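Local coordinates for protein NAD dependent epimerase/dehydratase family (uncultured archaeon MedDCM-OCT-S05-C57, PDB 5Y1F) that probably oxidises L-threonine at its 3-hydroxyl as a monomeric, NAD+-dependent dehydrogenase of the epimerase/dehydratase family, and binds NAD+, at residues G185-K190 with E317-N322; G196-A201 with L224-M229; C216-N221 with F260-L265. All coordinates share one frame; numbering follows the deposited sequence. Where two conformers were deposited one is given.

Contact 1 of 3, residues G185-K190 with E317-N322. With NAD (nicotinamide-adenine-dinucleotide), chain B.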
loop_
_atom_site.group_PDB
_atom_site.type_symbol
_atom_site.label_atom_id
_atom_site.label_comp_id
_atom_site.label_asym_id
_atom_site.label_seq_id
_atom_site.Cartn_x
_atom_site.Cartn_y
_atom_site.Cartn_z
ATOM N N GLY A 185 5.515 -5.022 1.901
ATOM C CA GLY A 185 4.552 -5.262 2.971
ATOM C C GLY A 185 4.569 -4.108 3.950
ATOM O O GLY A 185 5.651 -3.754 4.413
ATOM N N LEU A 186 3.421 -3.594 4.363
ATOM C CA LEU A 186 3.369 -2.406 5.220
ATOM C C LEU A 186 2.886 -2.792 6.600
ATOM O O LEU A 186 1.920 -3.537 6.764
ATOM C CB LEU A 186 2.518 -1.300 4.623
ATOM C CG LEU A 186 2.936 -0.835 3.243
ATOM C CD1 LEU A 186 2.066 0.300 2.762
ATOM C CD2 LEU A 186 4.384 -0.458 3.173
ATOM N N ILE A 187 3.525 -2.206 7.620
ATOM C CA ILE A 187 3.232 -2.529 9.014
ATOM C C ILE A 187 2.773 -1.269 9.722
ATOM O O ILE A 187 3.373 -0.208 9.576
ATOM C CB ILE A 187 4.501 -3.073 9.695
ATOM C CG1 ILE A 187 4.902 -4.409 9.042
ATOM C CG2 ILE A 187 4.326 -3.243 11.177
ATOM C CD1 ILE A 187 6.317 -4.880 9.347
ATOM N N SER A 188 1.657 -1.365 10.436
ATOM C CA SER A 188 1.085 -0.241 11.146
ATOM C C SER A 188 0.292 -0.781 12.324
ATOM O O SER A 188 -0.088 -1.955 12.324
ATOM C CB SER A 188 0.162 0.559 10.226
ATOM O OG SER A 188 -0.970 -0.230 9.866
ATOM N N TRP A 189 0.002 0.121 13.266
ATOM C CA TRP A 189 -0.856 -0.209 14.431
ATOM C C TRP A 189 -2.169 0.498 14.408
ATOM O O TRP A 189 -3.075 0.074 15.135
ATOM C CB TRP A 189 -0.133 0.032 15.732
ATOM C CG TRP A 189 0.331 1.456 15.908
ATOM C CD1 TRP A 189 1.498 1.991 15.536
ATOM C CD2 TRP A 189 -0.463 2.525 16.419
ATOM N NE1 TRP A 189 1.512 3.334 15.785
ATOM C CE2 TRP A 189 0.291 3.693 16.291
ATOM C CE3 TRP A 189 -1.756 2.597 16.944
ATOM C CZ2 TRP A 189 -0.176 4.950 16.752
ATOM C CZ3 TRP A 189 -2.240 3.840 17.363
ATOM C CH2 TRP A 189 -1.443 4.993 17.251
ATOM N N LYS A 190 -2.355 1.529 13.625
ATOM C CA LYS A 190 -3.619 2.293 13.671
ATOM C C LYS A 190 -4.811 1.608 13.052
ATOM O O LYS A 190 -5.948 1.968 13.325
ATOM C CB LYS A 190 -3.486 3.640 13.010
ATOM C CG LYS A 190 -2.705 4.637 13.834
ATOM C CD LYS A 190 -2.800 6.014 13.205
ATOM C CE LYS A 190 -2.264 7.058 14.150
ATOM N NZ LYS A 190 -2.300 8.394 13.488
ATOM N N GLU A 317 9.583 -0.395 18.573
ATOM C CA GLU A 317 9.300 0.510 19.682
ATOM C C GLU A 317 7.962 1.233 19.437
ATOM O O GLU A 317 7.180 1.341 20.327
ATOM C CB GLU A 317 10.454 1.498 19.797
ATOM C CG GLU A 317 11.658 0.911 20.480
ATOM C CD GLU A 317 11.505 0.788 21.989
ATOM O OE1 GLU A 317 10.487 1.168 22.572
ATOM O OE2 GLU A 317 12.417 0.263 22.590
ATOM N N GLU A 318 7.730 1.727 18.233
ATOM C CA GLU A 318 6.475 2.451 17.967
ATOM C C GLU A 318 5.298 1.512 18.120
ATOM O O GLU A 318 4.240 1.844 18.655
ATOM C CB GLU A 318 6.468 3.040 16.558
ATOM C CG GLU A 318 7.276 4.304 16.391
ATOM C CD GLU A 318 6.593 5.550 16.930
ATOM O OE1 GLU A 318 5.490 5.469 17.547
ATOM O OE2 GLU A 318 7.235 6.630 16.808
ATOM N N MET A 319 5.406 0.344 17.499
ATOM C CA MET A 319 4.310 -0.607 17.515
ATOM C C MET A 319 3.977 -1.012 18.950
ATOM O O MET A 319 2.795 -1.024 19.381
ATOM C CB MET A 319 4.677 -1.856 16.713
ATOM C CG MET A 319 4.768 -1.660 15.224
ATOM S SD MET A 319 3.205 -1.271 14.422
ATOM C CE MET A 319 2.415 -2.847 14.509
ATOM N N ILE A 320 4.995 -1.465 19.675
ATOM C CA ILE A 320 4.737 -2.000 21.000
ATOM C C ILE A 320 4.226 -0.919 21.956
ATOM O O ILE A 320 3.264 -1.167 22.726
ATOM C CB ILE A 320 5.972 -2.731 21.577
ATOM C CG1 ILE A 320 6.223 -3.994 20.755
ATOM C CG2 ILE A 320 5.770 -3.032 23.079
ATOM C CD1 ILE A 320 7.456 -4.750 21.147
ATOM N N THR A 321 4.797 0.271 21.904
ATOM C CA THR A 321 4.345 1.346 22.794
ATOM C C THR A 321 2.856 1.636 22.574
ATOM O O THR A 321 2.061 1.671 23.527
ATOM C CB THR A 321 5.197 2.579 22.649
ATOM O OG1 THR A 321 6.569 2.249 22.941
ATOM C CG2 THR A 321 4.700 3.675 23.579
ATOM N N ASN A 322 2.446 1.830 21.323
ATOM C CA ASN A 322 1.069 2.174 21.022
ATOM C C ASN A 322 0.134 1.024 21.320
ATOM O O ASN A 322 -0.970 1.208 21.865
ATOM C CB ASN A 322 0.942 2.656 19.583
ATOM C CG ASN A 322 1.391 4.090 19.444
ATOM O OD1 ASN A 322 0.677 4.982 19.909
ATOM N ND2 ASN A 322 2.578 4.342 18.932
HETATM P PA NAD B . -6.988 -2.060 2.303
HETATM O O1A NAD B . -6.685 -1.844 3.797
HETATM O O2A NAD B . -7.715 -3.365 1.912
HETATM O O5B NAD B . -7.851 -0.768 1.829
HETATM C C5B NAD B . -8.521 -0.792 0.587
HETATM C C4B NAD B . -9.832 -0.081 0.748
HETATM O O4B NAD B . -10.453 -0.245 -0.538
HETATM C C3B NAD B . -10.754 -0.708 1.780
HETATM O O3B NAD B . -11.084 0.270 2.740
HETATM C C2B NAD B . -11.967 -1.167 0.959
HETATM O O2B NAD B . -13.252 -0.963 1.576
HETATM C C1B NAD B . -11.840 -0.332 -0.299
HETATM N N9A NAD B . -12.529 -0.985 -1.430
HETATM C C8A NAD B . -12.572 -2.303 -1.709
HETATM N N7A NAD B . -13.370 -2.538 -2.749
HETATM C C5A NAD B . -13.866 -1.350 -3.095
HETATM C C6A NAD B . -14.808 -0.892 -4.124
HETATM N N6A NAD B . -15.386 -1.765 -4.985
HETATM N N1A NAD B . -15.048 0.413 -4.214
HETATM C C2A NAD B . -14.523 1.265 -3.351
HETATM N N3A NAD B . -13.650 0.933 -2.401
HETATM C C4A NAD B . -13.311 -0.340 -2.250
HETATM O O3 NAD B . -5.679 -1.942 1.391
HETATM P PN NAD B . -4.327 -1.132 1.738
HETATM O O1N NAD B . -4.659 0.188 2.447
HETATM O O2N NAD B . -3.363 -2.056 2.454
HETATM O O5D NAD B . -3.786 -0.839 0.241
HETATM C C5D NAD B . -4.103 0.360 -0.393
HETATM C C4D NAD B . -3.373 0.318 -1.742
HETATM O O4D NAD B . -1.961 0.053 -1.522
HETATM C C3D NAD B . -3.892 -0.757 -2.672
HETATM O O3D NAD B . -3.684 -0.321 -4.043
HETATM C C2D NAD B . -2.901 -1.911 -2.435
HETATM O O2D NAD B . -2.836 -2.786 -3.589
HETATM C C1D NAD B . -1.596 -1.124 -2.220
HETATM N N1N NAD B . -0.599 -1.903 -1.457
HETATM C C2N NAD B . -0.700 -2.125 -0.112
HETATM C C3N NAD B . 0.249 -2.866 0.556
HETATM C C7N NAD B . 0.209 -3.107 2.062
HETATM O O7N NAD B . 1.048 -3.813 2.553
HETATM N N7N NAD B . -0.698 -2.513 2.795
HETATM C C4N NAD B . 1.320 -3.387 -0.150
HETATM C C5N NAD B . 1.392 -3.198 -1.520
HETATM C C6N NAD B . 0.418 -2.446 -2.148
HETATM O O HOH W 1 3.721 5.142 15.535
#

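Contact 2 of 3, residues G196-A201 with L224-M229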
loop_
_atom_site.group_PDB
_atom_site.type_symbol
_atom_site.label_atom_id
_atom_site.label_comp_id
_atom_site.label_asym_id
_atom_site.label_seq_id
_atom_site.Cartn_x
_atom_site.Cartn_y
_atom_site.Cartn_z
ATOM N N GLY A 196 -4.209 -9.900 5.296
ATOM C CA GLY A 196 -3.520 -9.958 4.015
ATOM C C GLY A 196 -2.273 -10.812 4.093
ATOM O O GLY A 196 -1.771 -11.119 5.176
ATOM N N THR A 197 -1.671 -11.049 2.935
ATOM C CA THR A 197 -0.490 -11.935 2.894
ATOM C C THR A 197 0.652 -11.468 3.811
ATOM O O THR A 197 1.236 -12.266 4.508
ATOM C CB THR A 197 0.007 -12.084 1.468
ATOM O OG1 THR A 197 -1.059 -12.621 0.686
ATOM C CG2 THR A 197 1.215 -12.996 1.332
ATOM N N THR A 198 0.963 -10.159 3.842
ATOM C CA THR A 198 2.033 -9.640 4.673
ATOM C C THR A 198 1.570 -9.292 6.071
ATOM O O THR A 198 2.392 -8.944 6.936
ATOM C CB THR A 198 2.733 -8.440 4.028
ATOM O OG1 THR A 198 1.790 -7.430 3.749
ATOM C CG2 THR A 198 3.333 -8.824 2.710
ATOM N N ASP A 199 0.307 -9.549 6.376
ATOM C CA ASP A 199 -0.258 -9.137 7.649
ATOM C C ASP A 199 0.214 -9.956 8.795
ATOM O O ASP A 199 -0.058 -9.605 9.951
ATOM C CB ASP A 199 -1.757 -9.113 7.596
ATOM C CG ASP A 199 -2.284 -7.725 7.306
ATOM O OD1 ASP A 199 -1.531 -6.723 7.518
ATOM O OD2 ASP A 199 -3.487 -7.602 6.988
ATOM N N TYR A 200 0.975 -11.022 8.573
ATOM C CA TYR A 200 1.505 -11.772 9.693
ATOM C C TYR A 200 2.409 -10.900 10.548
ATOM O O TYR A 200 2.541 -11.147 11.750
ATOM C CB TYR A 200 2.266 -13.056 9.242
ATOM C CG TYR A 200 3.460 -12.823 8.338
ATOM C CD1 TYR A 200 3.294 -12.838 6.962
ATOM C CD2 TYR A 200 4.750 -12.590 8.823
ATOM C CE1 TYR A 200 4.360 -12.625 6.120
ATOM C CE2 TYR A 200 5.815 -12.342 7.989
ATOM C CZ TYR A 200 5.625 -12.378 6.611
ATOM O OH TYR A 200 6.666 -12.167 5.736
ATOM N N ALA A 201 3.064 -9.913 9.958
ATOM C CA ALA A 201 3.945 -9.063 10.738
ATOM C C ALA A 201 3.104 -8.161 11.666
ATOM O O ALA A 201 3.293 -8.165 12.926
ATOM C CB ALA A 201 4.899 -8.289 9.843
ATOM N N LEU A 224 10.148 -11.397 3.517
ATOM C CA LEU A 224 9.577 -10.495 2.511
ATOM C C LEU A 224 10.063 -9.075 2.770
ATOM O O LEU A 224 10.422 -8.713 3.913
ATOM C CB LEU A 224 8.074 -10.503 2.572
ATOM C CG LEU A 224 7.391 -11.779 2.160
ATOM C CD1 LEU A 224 5.906 -11.753 2.379
ATOM C CD2 LEU A 224 7.698 -12.101 0.694
ATOM N N PRO A 225 10.080 -8.250 1.732
ATOM C CA PRO A 225 10.330 -6.823 1.892
ATOM C C PRO A 225 9.195 -6.199 2.716
ATOM O O PRO A 225 8.028 -6.442 2.460
ATOM C CB PRO A 225 10.308 -6.302 0.456
ATOM C CG PRO A 225 10.448 -7.471 -0.417
ATOM C CD PRO A 225 9.782 -8.578 0.341
ATOM N N MET A 226 9.574 -5.444 3.750
ATOM C CA MET A 226 8.629 -4.807 4.690
ATOM C C MET A 226 9.040 -3.345 4.918
ATOM O O MET A 226 10.209 -2.970 4.821
ATOM C CB MET A 226 8.674 -5.538 6.035
ATOM C CG MET A 226 8.126 -6.962 6.025
ATOM S SD MET A 226 6.320 -7.029 6.054
ATOM C CE MET A 226 6.061 -8.808 6.190
ATOM N N MET A 227 8.071 -2.565 5.367
ATOM C CA MET A 227 8.276 -1.154 5.648
ATOM C C MET A 227 7.272 -0.696 6.677
ATOM O O MET A 227 6.096 -1.049 6.631
ATOM C CB MET A 227 8.130 -0.365 4.346
ATOM C CG MET A 227 8.366 1.134 4.464
ATOM S SD MET A 227 8.296 2.024 2.908
ATOM C CE MET A 227 9.666 1.306 2.003
ATOM N N PHE A 228 7.745 0.144 7.600
ATOM C CA PHE A 228 6.802 0.772 8.566
ATOM C C PHE A 228 5.955 1.833 7.871
ATOM O O PHE A 228 6.432 2.534 6.994
ATOM C CB PHE A 228 7.591 1.362 9.735
ATOM C CG PHE A 228 6.713 1.858 10.859
ATOM C CD1 PHE A 228 6.865 3.160 11.352
ATOM C CD2 PHE A 228 5.740 1.078 11.401
ATOM C CE1 PHE A 228 6.039 3.656 12.367
ATOM C CE2 PHE A 228 4.915 1.542 12.427
ATOM C CZ PHE A 228 5.066 2.839 12.881
ATOM N N MET A 229 4.699 1.932 8.265
ATOM C CA MET A 229 3.790 2.849 7.592
ATOM C C MET A 229 4.296 4.269 7.519
ATOM O O MET A 229 4.070 4.910 6.490
ATOM C CB MET A 229 2.410 2.753 8.228
ATOM C CG MET A 229 1.316 3.477 7.493
ATOM S SD MET A 229 0.996 2.849 5.826
ATOM C CE MET A 229 0.156 1.334 6.208
#

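Contact 3 of 3, residues C216-N221 with F260-L265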
loop_
_atom_site.group_PDB
_atom_site.type_symbol
_atom_site.label_atom_id
_atom_site.label_comp_id
_atom_site.label_asym_id
_atom_site.label_seq_id
_atom_site.Cartn_x
_atom_site.Cartn_y
_atom_site.Cartn_z
ATOM N N CYS A 216 1.178 -17.911 13.634
ATOM C CA CYS A 216 1.642 -17.285 12.409
ATOM C C CYS A 216 1.189 -18.124 11.227
ATOM O O CYS A 216 1.389 -19.366 11.239
ATOM C CB CYS A 216 3.147 -17.134 12.470
ATOM S SG CYS A 216 3.816 -16.187 11.109
ATOM N N PHE A 217 0.635 -17.521 10.196
ATOM C CA PHE A 217 0.099 -18.231 9.014
ATOM C C PHE A 217 1.113 -18.417 7.886
ATOM O O PHE A 217 0.727 -18.891 6.823
ATOM C CB PHE A 217 -1.200 -17.547 8.518
ATOM C CG PHE A 217 -1.015 -16.117 8.092
ATOM C CD1 PHE A 217 -0.489 -15.833 6.877
ATOM C CD2 PHE A 217 -1.432 -15.063 8.897
ATOM C CE1 PHE A 217 -0.377 -14.522 6.414
ATOM C CE2 PHE A 217 -1.387 -13.771 8.418
ATOM C CZ PHE A 217 -0.808 -13.484 7.207
ATOM N N VAL A 218 2.362 -18.057 8.116
ATOM C CA VAL A 218 3.457 -18.403 7.236
ATOM C C VAL A 218 4.505 -19.126 8.088
ATOM O O VAL A 218 4.545 -18.996 9.315
ATOM C CB VAL A 218 4.052 -17.175 6.511
ATOM C CG1 VAL A 218 3.040 -16.507 5.605
ATOM C CG2 VAL A 218 4.673 -16.175 7.461
ATOM N N ASN A 219 5.406 -19.868 7.423
ATOM C CA ASN A 219 6.458 -20.574 8.127
ATOM C C ASN A 219 7.517 -19.597 8.652
ATOM O O ASN A 219 7.581 -18.431 8.215
ATOM C CB ASN A 219 7.024 -21.749 7.282
ATOM C CG ASN A 219 7.842 -21.303 6.097
ATOM O OD1 ASN A 219 7.663 -21.869 4.966
ATOM N ND2 ASN A 219 8.774 -20.473 6.318
ATOM N N ARG A 220 8.342 -20.056 9.566
ATOM C CA ARG A 220 9.195 -19.176 10.334
ATOM C C ARG A 220 10.290 -18.503 9.499
ATOM O O ARG A 220 10.877 -17.531 9.904
ATOM C CB ARG A 220 9.836 -19.882 11.536
ATOM C CG ARG A 220 10.784 -21.018 11.200
ATOM C CD ARG A 220 11.546 -21.537 12.395
ATOM N NE ARG A 220 10.684 -21.997 13.447
ATOM C CZ ARG A 220 10.593 -21.475 14.673
ATOM N NH1 ARG A 220 11.430 -20.507 15.083
ATOM N NH2 ARG A 220 9.719 -21.980 15.492
ATOM N N ASN A 221 10.644 -19.090 8.369
ATOM C CA ASN A 221 11.671 -18.499 7.536
ATOM C C ASN A 221 11.133 -17.547 6.474
ATOM O O ASN A 221 11.966 -16.921 5.788
ATOM C CB ASN A 221 12.513 -19.580 6.872
ATOM C CG ASN A 221 11.707 -20.441 5.963
ATOM O OD1 ASN A 221 11.019 -21.354 6.416
ATOM N ND2 ASN A 221 11.713 -20.114 4.677
ATOM N N PHE A 260 13.267 -9.121 6.558
ATOM C CA PHE A 260 13.492 -9.988 7.716
ATOM C C PHE A 260 12.558 -11.163 7.605
ATOM O O PHE A 260 11.549 -11.081 6.927
ATOM C CB PHE A 260 13.293 -9.267 9.042
ATOM C CG PHE A 260 11.994 -8.524 9.176
ATOM C CD1 PHE A 260 10.808 -9.173 9.398
ATOM C CD2 PHE A 260 11.973 -7.110 9.124
ATOM C CE1 PHE A 260 9.627 -8.471 9.503
ATOM C CE2 PHE A 260 10.782 -6.422 9.237
ATOM C CZ PHE A 260 9.629 -7.081 9.433
ATOM N N SER A 261 12.911 -12.265 8.272
ATOM C CA SER A 261 12.039 -13.412 8.324
ATOM C C SER A 261 11.072 -13.314 9.507
ATOM O O SER A 261 11.272 -12.523 10.435
ATOM C CB SER A 261 12.827 -14.690 8.453
ATOM O OG SER A 261 13.485 -14.710 9.659
ATOM N N ALA A 262 10.047 -14.138 9.471
ATOM C CA ALA A 262 9.060 -14.159 10.544
ATOM C C ALA A 262 9.694 -14.448 11.902
ATOM O O ALA A 262 9.387 -13.753 12.881
ATOM C CB ALA A 262 7.940 -15.147 10.248
ATOM N N GLU A 263 10.586 -15.423 11.980
ATOM C CA GLU A 263 11.228 -15.694 13.275
ATOM C C GLU A 263 12.145 -14.564 13.688
ATOM O O GLU A 263 12.347 -14.381 14.882
ATOM C CB GLU A 263 11.944 -17.045 13.274
ATOM C CG GLU A 263 13.113 -17.174 12.348
ATOM C CD GLU A 263 13.897 -18.470 12.493
ATOM O OE1 GLU A 263 13.669 -19.256 13.466
ATOM O OE2 GLU A 263 14.856 -18.605 11.742
ATOM N N GLU A 264 12.774 -13.861 12.750
ATOM C CA GLU A 264 13.551 -12.695 13.138
ATOM C C GLU A 264 12.670 -11.631 13.783
ATOM O O GLU A 264 13.055 -10.959 14.766
ATOM C CB GLU A 264 14.334 -12.147 11.938
ATOM C CG GLU A 264 15.486 -13.096 11.529
ATOM C CD GLU A 264 16.085 -12.850 10.141
ATOM O OE1 GLU A 264 15.578 -12.016 9.377
ATOM O OE2 GLU A 264 16.956 -13.670 9.715
ATOM N N LEU A 265 11.483 -11.424 13.244
ATOM C CA LEU A 265 10.529 -10.487 13.848
ATOM C C LEU A 265 10.109 -10.990 15.231
ATOM O O LEU A 265 10.033 -10.205 16.183
ATOM C CB LEU A 265 9.330 -10.282 12.932
ATOM C CG LEU A 265 8.305 -9.314 13.510
ATOM C CD1 LEU A 265 8.897 -7.929 13.701
ATOM C CD2 LEU A 265 7.094 -9.244 12.579
#

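Contact 1 of 3, residues G185-K190 with E317-N322
W189 lays one face of its indole on the side chain of N322 and so packs the loop after strand 178-187 on the C-terminal helix 312-326. CB of N322 stands over the middle of the six-membered ring of W189, a CH-pi contact of 3.5 Å to the centroid, and the amide beyond it lies nearly flat on the indole, the two planes 7° apart. N322 CG comes within 3.2 Å of W189 CZ2. The amide is held at both ends: N322 ND2 donates to the carbonyl E318 O one turn back, while N322 OD1 accepts from R325, so its rotation is fixed for stacking. The indole reaches this place because CG of W189 sits between its own backbone N and carbonyl carbon (chi1 59°). CG of K190 approaches the opposite ring face toward the rim. At the ring edge, W189 NE1 gives its hydrogen to a water 2.9 Å away, which in turn makes a weak bond to E318 OE1.

M319 approaches the same ring from its edge, a Met-aromatic contact in which SD lies in the ring plane, 4.9 Å from the centroid of the five-membered ring of W189. Bends at chi2 and chi3 curl the chain so that M319 CE reaches S188 O at 3.4 Å and rests against I187 CG2 at 3.9 Å.

Toward the cofactor, L186 N donates to O7N of the NAD carboxamide (3.0 Å), so the strand whose end meets the helix also holds the nicotinamide. The contact sits where strand 178-187, hydrogen-bonded to strand 223-228, runs out between helix 30-43, touched by L186 and S188, and helix 199-211, whose Y205 touches both I187 and M319.

Contact 2 of 3, residues G196-A201 with L224-M229
In the conformer described, one of two modelled for M226, the methyl CE of this residue touches Y200, T198 and A201 together. M226 CE lies 3.4 Å from Y200 OH and 3.6 Å from Y200 CZ, meeting the phenol obliquely, and 3.9 Å from A201 CB. On its T198 side it meets the carbonyl oxygen and CB. A bend at chi2 (-78°) followed by an extended last torsion carries this methyl up from the strand to the start of the helix.

L224, two residues earlier, brings CD1 to the edge of the same phenol, 3.5 Å from Y200 OH, while T198 CG2 packs on that methyl from the turn. Apolar carbon thus meets the tyrosine hydroxyl from two strand residues. Were Y200 replaced by an alanine, M226 CE and L224 CD1 would probably lose the phenol they rest on, opening a gap between helix and strand.

The second shell fixes the turn. G196 to D199 form a type I beta turn, closed by D199 N donating to G196 O, and G196 N returns a bond to D199 OD2 at 2.9 Å, a carboxylate oxygen that is also hydrogen-bonded to S194. T198, in turn, touches NAD.

Helix 199-211, in the crossover from strand 178-187 to its parallel neighbour 223-228, therefore lies against the latter, which also pairs with strand 258-261; A201 and M226 both also touch I187, and helix 284-288 meets T197 and L224.

Contact 3 of 3, residues C216-N221 with F260-L265
R220 and E263 meet twice, through backbone and through side chains. Followed outward, R220 CB lies 3.9 Å from E263 CB, and the arginine's CG is placed between the backbone N and the carbonyl carbon (chi1 64°). CG then passes the carboxylate, and R220 CD lies 3.3 Å from E263 OE1. A bend at chi3 turns the guanidinium back, so that NE and CZ remain farther from that oxygen and NH1 bears the bond. R220 NH1 donates to E263 OE1 at 3.0 Å in a nearly straight salt bridge (170°). The oxygen lies in the guanidinium plane but is met on its anti side, and the two flat groups stand 74° apart. A long, weak ion pair to K267 adds a second positive charge beside it.

The carbonyl of R220 takes the other bond: E263 N reaches R220 O at 3.0 Å, in the carbonyl plane on a lone pair. This gives a first-turn helix N-H a partner from the loop. S261 and E264 complete the helix start as a capping box, S261 N donating to E264 OE1 and E264 N to S261 OG. A262 CB packs 3.9 Å from N219 O, and more loosely against C216 SG and V218 CG2.

The loop 216-221 thus leads from strand 213-216 to strand 223-228 across the N terminus of helix 262-270; strand 276-279 lends Y279 to C216, R220, A262 and E263, while V218 touches Y200 of helix 199-211.

Read from the N terminus, strand 178-187 opens contact 1, and the chain enters helix 199-211 through the first segment of contact 2. It next passes loop 216-221, which opens contact 3, before strand 223-228 closes contact 2. Segment 260-265 then closes contact 3, so contacts 2 and 3 cross, and both nest within the long loop that helix 312-326 closes in contact 1. Neighbouring strands join contacts 1 and 2, where G185 O meets M227 N at 2.9 Å. F217 packs on the turn at G196, and L265 on A201, linking contacts 2 and 3. Together they tie the cofactor-binding sheet to helices 199-211 and 312-326, and the loop 216-221 to helix 262-270.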